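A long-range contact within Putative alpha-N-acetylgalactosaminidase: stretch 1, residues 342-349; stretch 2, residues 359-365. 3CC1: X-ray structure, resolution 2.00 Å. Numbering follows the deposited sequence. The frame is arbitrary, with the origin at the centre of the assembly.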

ATOM      1  N   GLN A 342     -22.617 -22.908  -3.975  1.00 22.61           N
ATOM      2  CA  GLN A 342     -22.758 -24.296  -3.506  1.00 22.59           C
ATOM      3  C   GLN A 342     -22.197 -25.371  -4.463  1.00 23.68           C
ATOM      4  O   GLN A 342     -21.914 -26.508  -4.036  1.00 22.51           O
ATOM      5  CB  GLN A 342     -24.236 -24.630  -3.238  1.00 22.54           C
ATOM      6  CG  GLN A 342     -24.869 -23.903  -2.043  1.00 24.28           C
ATOM      7  CD  GLN A 342     -24.300 -24.388  -0.723  1.00 23.71           C
ATOM      8  OE1 GLN A 342     -24.593 -25.489  -0.301  1.00 21.12           O
ATOM      9  NE2 GLN A 342     -23.449 -23.582  -0.103  1.00 22.84           N
ATOM     10  N   LYS A 343     -22.078 -25.013  -5.746  1.00 23.67           N
ATOM     11  CA  LYS A 343     -21.764 -26.005  -6.783  1.00 24.70           C
ATOM     12  C   LYS A 343     -20.602 -25.687  -7.725  1.00 23.84           C
ATOM     13  O   LYS A 343     -20.082 -26.581  -8.384  1.00 24.23           O
ATOM     14  CB  LYS A 343     -23.021 -26.282  -7.621  1.00 25.20           C
ATOM     15  CG  LYS A 343     -24.171 -26.925  -6.839  1.00 29.00           C
ATOM     16  CD  LYS A 343     -23.854 -28.377  -6.450  1.00 34.28           C
ATOM     17  CE  LYS A 343     -24.901 -29.003  -5.499  1.00 37.87           C
ATOM     18  NZ  LYS A 343     -24.586 -28.782  -4.054  1.00 37.26           N
ATOM     19  N   SER A 344     -20.201 -24.425  -7.821  1.00 23.84           N
ATOM     20  CA  SER A 344     -19.177 -24.060  -8.814  1.00 23.37           C
ATOM     21  C   SER A 344     -17.767 -24.515  -8.395  1.00 22.95           C
ATOM     22  O   SER A 344     -17.488 -24.776  -7.229  1.00 22.34           O
ATOM     23  CB  SER A 344     -19.228 -22.559  -9.125  1.00 23.69           C
ATOM     24  OG  SER A 344     -18.718 -21.796  -8.070  1.00 22.19           O
ATOM     25  N   VAL A 345     -16.900 -24.622  -9.396  1.00 21.35           N
ATOM     26  CA  VAL A 345     -15.516 -25.017  -9.209  1.00 20.70           C
ATOM     27  C   VAL A 345     -14.560 -24.068  -9.934  1.00 20.88           C
ATOM     28  O   VAL A 345     -14.993 -23.188 -10.659  1.00 21.40           O
ATOM     29  CB  VAL A 345     -15.293 -26.479  -9.695  1.00 21.07           C
ATOM     30  CG1 VAL A 345     -16.114 -27.442  -8.843  1.00 20.15           C
ATOM     31  CG2 VAL A 345     -15.629 -26.607 -11.239  1.00 19.29           C
ATOM     32  N   LEU A 346     -13.273 -24.220  -9.702  1.00 21.85           N
ATOM     33  CA  LEU A 346     -12.256 -23.405 -10.386  1.00 22.84           C
ATOM     34  C   LEU A 346     -12.368 -21.914 -10.028  1.00 23.14           C
ATOM     35  O   LEU A 346     -11.932 -21.027 -10.752  1.00 22.18           O
ATOM     36  CB  LEU A 346     -12.374 -23.625 -11.891  1.00 23.11           C
ATOM     37  CG  LEU A 346     -11.985 -25.022 -12.382  1.00 25.40           C
ATOM     38  CD1 LEU A 346     -12.258 -25.110 -13.889  1.00 27.44           C
ATOM     39  CD2 LEU A 346     -10.546 -25.423 -12.021  1.00 24.19           C
ATOM     40  N   ASN A 347     -12.952 -21.672  -8.879  1.00 22.95           N
ATOM     41  CA  ASN A 347     -13.180 -20.317  -8.340  1.00 22.97           C
ATOM     42  C   ASN A 347     -11.891 -19.546  -8.221  1.00 23.94           C
ATOM     43  O   ASN A 347     -10.945 -19.998  -7.587  1.00 24.69           O
ATOM     44  CB  ASN A 347     -13.878 -20.403  -6.993  1.00 22.84           C
ATOM     45  CG  ASN A 347     -15.123 -21.237  -7.073  1.00 22.20           C
ATOM     46  OD1 ASN A 347     -15.035 -22.450  -7.191  1.00 23.98           O
ATOM     47  ND2 ASN A 347     -16.297 -20.580  -7.091  1.00 19.23           N
ATOM     48  N   ARG A 348     -11.838 -18.398  -8.879  1.00 23.77           N
ATOM     49  CA  ARG A 348     -10.558 -17.723  -9.091  1.00 24.08           C
ATOM     50  C   ARG A 348     -10.674 -16.232  -9.345  1.00 23.99           C
ATOM     51  O   ARG A 348     -11.633 -15.724  -9.944  1.00 23.47           O
ATOM     52  CB  ARG A 348      -9.792 -18.376 -10.247  1.00 23.73           C
ATOM     53  CG  ARG A 348     -10.436 -18.211 -11.627  1.00 24.95           C
ATOM     54  CD  ARG A 348      -9.840 -19.235 -12.581  1.00 26.19           C
ATOM     55  NE  ARG A 348     -10.415 -19.198 -13.920  1.00 25.37           N
ATOM     56  CZ  ARG A 348     -11.566 -19.735 -14.254  1.00 28.53           C
ATOM     57  NH1 ARG A 348     -12.333 -20.318 -13.359  1.00 29.60           N
ATOM     58  NH2 ARG A 348     -11.972 -19.664 -15.498  1.00 31.84           N
ATOM     59  N   PHE A 349      -9.668 -15.542  -8.832  1.00 24.34           N
ATOM     60  CA  PHE A 349      -9.476 -14.112  -9.037  1.00 24.04           C
ATOM     61  C   PHE A 349      -8.949 -13.897 -10.476  1.00 23.81           C
ATOM     62  O   PHE A 349      -8.023 -14.564 -10.874  1.00 24.03           O
ATOM     63  CB  PHE A 349      -8.504 -13.599  -7.968  1.00 24.23           C
ATOM     64  CG  PHE A 349      -8.024 -12.180  -8.184  1.00 25.44           C
ATOM     65  CD1 PHE A 349      -8.887 -11.129  -8.147  1.00 25.34           C
ATOM     66  CD2 PHE A 349      -6.704 -11.922  -8.416  1.00 27.59           C
ATOM     67  CE1 PHE A 349      -8.439  -9.842  -8.349  1.00 27.32           C
ATOM     68  CE2 PHE A 349      -6.267 -10.631  -8.614  1.00 32.12           C
ATOM     69  CZ  PHE A 349      -7.156  -9.596  -8.594  1.00 26.87           C
ATOM     70  N   TRP A 359     -13.748 -11.747 -11.031  1.00 20.63           N
ATOM     71  CA  TRP A 359     -13.549 -13.101 -10.516  1.00 21.57           C
ATOM     72  C   TRP A 359     -14.355 -14.016 -11.467  1.00 21.84           C
ATOM     73  O   TRP A 359     -15.261 -13.543 -12.161  1.00 20.30           O
ATOM     74  CB  TRP A 359     -14.100 -13.293  -9.083  1.00 22.08           C
ATOM     75  CG  TRP A 359     -13.284 -12.683  -7.979  1.00 25.13           C
ATOM     76  CD1 TRP A 359     -13.090 -11.345  -7.754  1.00 28.79           C
ATOM     77  CD2 TRP A 359     -12.609 -13.357  -6.925  1.00 24.67           C
ATOM     78  NE1 TRP A 359     -12.298 -11.160  -6.677  1.00 26.58           N
ATOM     79  CE2 TRP A 359     -11.987 -12.372  -6.140  1.00 27.52           C
ATOM     80  CE3 TRP A 359     -12.459 -14.689  -6.579  1.00 25.07           C
ATOM     81  CZ2 TRP A 359     -11.233 -12.673  -5.030  1.00 29.70           C
ATOM     82  CZ3 TRP A 359     -11.704 -14.995  -5.505  1.00 27.66           C
ATOM     83  CH2 TRP A 359     -11.095 -13.984  -4.723  1.00 28.20           C
ATOM     84  N   ALA A 360     -14.019 -15.298 -11.482  1.00 21.24           N
ATOM     85  CA  ALA A 360     -14.694 -16.293 -12.314  1.00 21.59           C
ATOM     86  C   ALA A 360     -14.823 -17.656 -11.638  1.00 22.09           C
ATOM     87  O   ALA A 360     -14.111 -18.005 -10.670  1.00 22.86           O
ATOM     88  CB  ALA A 360     -13.971 -16.425 -13.664  1.00 20.82           C
ATOM     89  N   ALA A 361     -15.746 -18.441 -12.173  1.00 22.81           N
ATOM     90  CA  ALA A 361     -15.888 -19.841 -11.802  1.00 22.69           C
ATOM     91  C   ALA A 361     -16.566 -20.614 -12.919  1.00 23.20           C
ATOM     92  O   ALA A 361     -17.080 -20.046 -13.885  1.00 23.42           O
ATOM     93  CB  ALA A 361     -16.681 -20.017 -10.455  1.00 20.54           C
ATOM     94  N   ASN A 362     -16.555 -21.924 -12.756  1.00 23.89           N
ATOM     95  CA  ASN A 362     -17.126 -22.822 -13.727  1.00 23.77           C
ATOM     96  C   ASN A 362     -18.225 -23.646 -13.105  1.00 24.84           C
ATOM     97  O   ASN A 362     -18.122 -24.114 -11.974  1.00 22.69           O
ATOM     98  CB  ASN A 362     -16.048 -23.726 -14.328  1.00 23.68           C
ATOM     99  CG  ASN A 362     -15.124 -22.960 -15.271  1.00 24.87           C
ATOM    100  OD1 ASN A 362     -14.331 -22.143 -14.852  1.00 33.26           O
ATOM    101  ND2 ASN A 362     -15.271 -23.185 -16.522  1.00 27.14           N
ATOM    102  N   GLY A 363     -19.305 -23.788 -13.867  1.00 25.90           N
ATOM    103  CA  GLY A 363     -20.424 -24.605 -13.464  1.00 27.85           C
ATOM    104  C   GLY A 363     -20.200 -26.014 -13.954  1.00 29.60           C
ATOM    105  O   GLY A 363     -19.193 -26.310 -14.576  1.00 29.58           O
ATOM    106  N   ARG A 364     -21.143 -26.885 -13.664  1.00 32.32           N
ATOM    107  CA  ARG A 364     -20.930 -28.305 -13.853  1.00 35.08           C
ATOM    108  C   ARG A 364     -21.834 -28.724 -14.984  1.00 35.75           C
ATOM    109  O   ARG A 364     -22.085 -29.886 -15.177  1.00 37.57           O
ATOM    110  CB  ARG A 364     -21.231 -29.096 -12.555  1.00 35.62           C
ATOM    111  CG  ARG A 364     -20.187 -28.869 -11.372  1.00 37.46           C
ATOM    112  CD  ARG A 364     -18.849 -29.697 -11.553  1.00 39.17           C
ATOM    113  N   ASN A 365     -22.315 -27.733 -15.721  1.00 36.62           N
ATOM    114  CA  ASN A 365     -23.303 -27.940 -16.796  1.00 36.84           C
ATOM    115  C   ASN A 365     -22.851 -27.200 -18.054  1.00 35.58           C
ATOM    116  O   ASN A 365     -23.673 -26.665 -18.795  1.00 36.41           O
ATOM    117  CB  ASN A 365     -24.687 -27.406 -16.368  1.00 37.63           C
ATOM    118  CG  ASN A 365     -25.654 -28.508 -15.892  1.00 40.58           C
ATOM    119  OD1 ASN A 365     -25.766 -29.566 -16.516  1.00 46.77           O
ATOM    120  ND2 ASN A 365     -26.376 -28.239 -14.811  1.00 39.15           N
TER

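A beta bulge interrupts this antiparallel pairing: Val345 pairs with Asn362 and Arg348 with Ala360, so two residues, Leu346 and Asn347, lie opposite the single residue Ala361. Leu346 takes up the extra length with phi/psi of 64/24, a left-handed conformation that turns the chain through a corner, and the backbone ladder is intact on both sides of it. Before the bulge, Val345 N donates to Asn362 O and Asn362 N to Val345 O, each at 2.9 Å and nearly straight. Beyond it, Arg348 N to Ala360 O and Ala360 N to Arg348 O repeat the reciprocal pair, again at 2.9 Å, the first of them more bent, at 147°. The strand axes here run antiparallel at 160°, 4.8 Å apart at closest approach.

The side chain of Arg348 braces the corner. Arg348 NH1 donates to Leu346 O within its own stretch (2.7 Å) and to Asn362 OD1 across the contact (3.1 Å), so one nitrogen links the Leu346 carbonyl in the bulge to the partner strand. Arg348 NH2 adds a weak bond to the same Asn362 OD1 at 3.5 Å. Asn362 OD1 meets the guanidinium at its edge, near its plane, as suits hydrogen bonding, while Ala360 CB lies over one face, 4.1 Å from Arg348 CZ. Val345, Arg348, Ala360 and Asn362 direct their CA-to-CB bonds to the same face of the sheet; Val345 CG2 packs 4.2 Å from Asn362 CB.

Phe349 and Trp359, a non-hydrogen-bonded pair, share the other face. Phe349 CB sits 4.0 Å from the centroid of the Trp359 six-membered ring, only 5° off its normal, a CH-pi contact. The Phe349 ring then presents its edge to the face of the indole five-membered ring, with centroids 5.4 Å apart and planes at 64°; Phe349 CD1 comes within 3.9 Å of Trp359 CE2. The aromatic pair thus uses both rings of the indole.

Ala361 CB packs against a hydrogen-bonded polar pair in the first stretch. Asn347 ND2 donates to Ser344 OG (2.9 Å), bridging the residues that flank Val345 and Leu346, and Ala361 CB lies 3.4 Å from Asn347 ND2 and 3.6 Å from Ser344 OG. CA-H...O contacts supplement the ladder: Asn347 CA to Ala360 O at 3.4 Å and Ser344 CA to Asn362 O at 3.3 Å. At the exposed margin, Arg364 CG approaches Lys343 O at 3.8 Å; the Arg364 side chain is modelled only as far as CD. In all, 597 Å² is buried between the two stretches, both sides summed.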